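Hydrazine synthase subunit alpha (Candidatus Kuenenia stuttgartiensis, PDB 5C2V) catalyses the condensation of hydroxylamine with ammonia to hydrazine, the second half-reaction of the haem c-containing hydrazine synthase complex of anammox bacteria. Local coordinates at residues Val29-Pro38 / Pro54-Asn65. Sequence-based numbering, arbitrary orientation.
Sequences VSQILFTQSP and PEGSRIVLFDLN. With BET (trimethyl glycine), chain B.
Gln36 and Arg58 pair across neighbouring antiparallel strands, and their side chains run out side by side in the same direction. Amide and guanidinium are nearly coplanar, 22° apart. The single oxygen Gln36 OE1 takes both Arg58 NE, at 2.8 Å, and Arg58 NH2, at 3.0 Å, which fixes the rotation of the guanidinium. That leaves Arg58 NH1 directed at the trimethyl glycine carboxylate, a straight but weak bond of 3.3 Å to OXT. Gln36 NE2 makes a weak bond to Asp382 OD1, a residue of the calcium site.

Backbone bonds join Ile32 with Phe62, Phe34 with Val60 and Gln36 with Arg58, two per pair; Leu64 N to Ser30 O adds one more. At the other end, Ser37 OG meets at 2.8 Å the OG of Ser57, which closes the type II turn begun at Pro54.

On the Gln36 side of the sheet, with CG between its backbone N and carbonyl carbon (chi1 62°), Phe34 leans its ring toward the neighbouring strand. Val60 CG2 lies over one ring face, 3.6 Å from the centroid, in a CH-pi contact, while Phe62 CB reaches the ring edge, 3.6 Å from Phe34 CE2. Ile32 lies alongside Phe62 and touches Leu64 CD2 through CD1.

On the opposite face, Leu33 CD2 packs against Leu61 CB at 3.6 Å. Nearby, Gln31 NE2 bonds weakly to Asp63 OD2, amide and carboxylate almost perpendicular; Asp63 OD1 instead accepts from the backbone of Asn65, an Asx turn, and of Thr66.

With strands 69-71 and 381-387 flanking the pair, the sheet is consistent with a blade of the N-terminal six-bladed beta-propeller, in which strand 381-387, from far along the chain, joins N-terminal strands to close the ring.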
# COMPACT_ATOMS: atom_id res chain seq x y z
N VAL D 29 -38.63 -17.20 18.63
CA VAL D 29 -38.29 -15.89 19.16
C VAL D 29 -39.47 -14.92 19.07
O VAL D 29 -39.82 -14.46 17.98
CB VAL D 29 -37.09 -15.28 18.40
CG1 VAL D 29 -36.80 -13.87 18.90
CG2 VAL D 29 -35.86 -16.17 18.53
N SER D 30 -40.08 -14.63 20.21
CA SER D 30 -41.18 -13.67 20.25
C SER D 30 -40.79 -12.28 20.76
O SER D 30 -41.60 -11.36 20.72
CB SER D 30 -42.32 -14.22 21.12
OG SER D 30 -41.90 -14.38 22.47
N GLN D 31 -39.55 -12.12 21.22
CA GLN D 31 -39.13 -10.87 21.87
C GLN D 31 -37.65 -10.57 21.64
O GLN D 31 -36.83 -11.49 21.52
CB GLN D 31 -39.42 -10.92 23.37
CG GLN D 31 -40.90 -10.83 23.74
CD GLN D 31 -41.14 -10.75 25.24
OE1 GLN D 31 -40.20 -10.78 26.03
NE2 GLN D 31 -42.40 -10.63 25.64
N ILE D 32 -37.31 -9.29 21.59
CA ILE D 32 -35.92 -8.88 21.39
C ILE D 32 -35.50 -7.75 22.32
O ILE D 32 -36.31 -6.90 22.70
CB ILE D 32 -35.66 -8.44 19.93
CG1 ILE D 32 -36.50 -7.21 19.58
CG2 ILE D 32 -35.94 -9.58 18.95
CD1 ILE D 32 -36.23 -6.66 18.19
N LEU D 33 -34.22 -7.74 22.70
CA LEU D 33 -33.65 -6.65 23.48
C LEU D 33 -32.75 -5.79 22.60
O LEU D 33 -32.00 -6.33 21.79
CB LEU D 33 -32.85 -7.19 24.67
CG LEU D 33 -33.58 -7.85 25.83
CD1 LEU D 33 -32.60 -8.61 26.71
CD2 LEU D 33 -34.32 -6.80 26.64
N PHE D 34 -32.82 -4.47 22.75
CA PHE D 34 -31.90 -3.62 22.00
C PHE D 34 -31.67 -2.26 22.66
O PHE D 34 -32.42 -1.83 23.53
CB PHE D 34 -32.40 -3.42 20.56
CG PHE D 34 -33.73 -2.74 20.45
CD1 PHE D 34 -33.82 -1.36 20.31
CD2 PHE D 34 -34.90 -3.48 20.46
CE1 PHE D 34 -35.04 -0.74 20.20
CE2 PHE D 34 -36.13 -2.86 20.35
CZ PHE D 34 -36.20 -1.49 20.22
N THR D 35 -30.59 -1.60 22.23
CA THR D 35 -30.18 -0.32 22.79
C THR D 35 -30.68 0.85 21.94
O THR D 35 -30.56 0.84 20.71
CB THR D 35 -28.64 -0.23 22.90
OG1 THR D 35 -28.14 -1.35 23.64
CG2 THR D 35 -28.22 1.06 23.59
N GLN D 36 -31.24 1.85 22.62
CA GLN D 36 -31.64 3.10 21.99
C GLN D 36 -30.75 4.23 22.48
O GLN D 36 -30.65 4.47 23.69
CB GLN D 36 -33.10 3.41 22.27
CG GLN D 36 -34.09 2.47 21.60
CD GLN D 36 -35.53 2.85 21.87
OE1 GLN D 36 -35.85 3.41 22.92
NE2 GLN D 36 -36.41 2.55 20.92
N SER D 37 -30.12 4.93 21.55
CA SER D 37 -29.24 6.04 21.89
C SER D 37 -29.75 7.35 21.29
O SER D 37 -30.34 7.34 20.21
CB SER D 37 -27.81 5.76 21.40
OG SER D 37 -27.26 4.64 22.07
N PRO D 38 -29.54 8.47 21.99
CA PRO D 38 -29.94 9.76 21.41
C PRO D 38 -29.17 10.02 20.13
O PRO D 38 -28.02 9.57 20.04
CB PRO D 38 -29.55 10.77 22.50
CG PRO D 38 -29.41 9.96 23.76
CD PRO D 38 -28.93 8.62 23.32
N PRO D 54 -22.50 5.75 25.18
CA PRO D 54 -23.60 6.49 24.57
C PRO D 54 -24.47 7.14 25.64
O PRO D 54 -25.53 6.61 25.98
CB PRO D 54 -24.36 5.42 23.80
CG PRO D 54 -24.04 4.15 24.51
CD PRO D 54 -22.63 4.30 24.98
N GLU D 55 -24.00 8.25 26.18
CA GLU D 55 -24.67 8.96 27.27
C GLU D 55 -26.13 9.25 26.95
O GLU D 55 -26.45 9.80 25.90
CB GLU D 55 -23.93 10.26 27.59
CG GLU D 55 -24.60 11.12 28.64
CD GLU D 55 -23.76 12.34 29.00
OE1 GLU D 55 -22.52 12.22 29.02
OE2 GLU D 55 -24.35 13.40 29.28
N GLY D 56 -27.01 8.88 27.88
CA GLY D 56 -28.44 9.09 27.71
C GLY D 56 -29.13 7.98 26.94
O GLY D 56 -30.20 8.19 26.37
N SER D 57 -28.52 6.80 26.93
CA SER D 57 -29.07 5.67 26.19
C SER D 57 -29.76 4.67 27.10
O SER D 57 -29.35 4.48 28.25
CB SER D 57 -27.98 4.96 25.39
OG SER D 57 -27.33 5.87 24.53
N ARG D 58 -30.81 4.04 26.59
CA ARG D 58 -31.58 3.08 27.37
C ARG D 58 -31.65 1.72 26.70
O ARG D 58 -31.63 1.62 25.47
CB ARG D 58 -32.99 3.62 27.62
CG ARG D 58 -33.81 3.78 26.35
CD ARG D 58 -35.07 4.58 26.61
NE ARG D 58 -36.00 4.50 25.48
CZ ARG D 58 -37.12 5.20 25.39
NH1 ARG D 58 -37.46 6.04 26.36
NH2 ARG D 58 -37.91 5.07 24.33
N ILE D 59 -31.72 0.66 27.51
CA ILE D 59 -31.90 -0.69 26.99
C ILE D 59 -33.37 -1.08 27.09
O ILE D 59 -33.98 -0.96 28.16
CB ILE D 59 -31.04 -1.71 27.74
CG1 ILE D 59 -29.56 -1.33 27.65
CG2 ILE D 59 -31.27 -3.11 27.19
CD1 ILE D 59 -28.64 -2.31 28.31
N VAL D 60 -33.94 -1.54 25.99
CA VAL D 60 -35.38 -1.81 25.95
C VAL D 60 -35.72 -3.20 25.43
O VAL D 60 -34.96 -3.82 24.68
CB VAL D 60 -36.11 -0.77 25.07
CG1 VAL D 60 -36.02 0.61 25.70
CG2 VAL D 60 -35.53 -0.76 23.67
N LEU D 61 -36.89 -3.68 25.85
CA LEU D 61 -37.44 -4.96 25.42
C LEU D 61 -38.66 -4.75 24.54
O LEU D 61 -39.56 -3.97 24.88
CB LEU D 61 -37.80 -5.83 26.63
CG LEU D 61 -38.49 -7.17 26.37
CD1 LEU D 61 -37.62 -8.06 25.49
CD2 LEU D 61 -38.82 -7.86 27.68
N PHE D 62 -38.70 -5.45 23.41
CA PHE D 62 -39.76 -5.27 22.42
C PHE D 62 -40.36 -6.60 21.99
O PHE D 62 -39.63 -7.54 21.65
CB PHE D 62 -39.21 -4.51 21.21
CG PHE D 62 -40.18 -4.41 20.07
CD1 PHE D 62 -41.21 -3.49 20.09
CD2 PHE D 62 -40.04 -5.23 18.96
CE1 PHE D 62 -42.09 -3.39 19.03
CE2 PHE D 62 -40.93 -5.14 17.90
CZ PHE D 62 -41.95 -4.22 17.94
N ASP D 63 -41.68 -6.68 22.00
CA ASP D 63 -42.39 -7.88 21.58
C ASP D 63 -42.74 -7.80 20.10
O ASP D 63 -43.33 -6.82 19.64
CB ASP D 63 -43.66 -8.07 22.41
CG ASP D 63 -44.37 -9.38 22.11
OD1 ASP D 63 -45.20 -9.41 21.18
OD2 ASP D 63 -44.10 -10.38 22.81
N LEU D 64 -42.36 -8.83 19.35
CA LEU D 64 -42.51 -8.82 17.89
C LEU D 64 -43.95 -9.02 17.45
O LEU D 64 -44.28 -8.83 16.27
CB LEU D 64 -41.62 -9.90 17.27
CG LEU D 64 -40.15 -9.90 17.70
CD1 LEU D 64 -39.38 -10.99 16.97
CD2 LEU D 64 -39.52 -8.54 17.46
N ASN D 65 -44.81 -9.41 18.38
CA ASN D 65 -46.21 -9.68 18.07
C ASN D 65 -47.14 -8.58 18.58
O ASN D 65 -47.82 -7.91 17.80
CB ASN D 65 -46.63 -11.03 18.64
CG ASN D 65 -45.90 -12.19 17.99
OD1 ASN D 65 -46.29 -12.67 16.93
ND2 ASN D 65 -44.82 -12.64 18.63
N BET B . -33.15 7.79 30.52
CA BET B . -34.58 8.30 30.56
C BET B . -35.34 7.94 29.18
O BET B . -35.57 8.94 28.45
OXT BET B . -35.58 6.72 29.02
C1 BET B . -32.27 8.61 31.45
C2 BET B . -32.56 7.89 29.11
C3 BET B . -33.08 6.36 31.02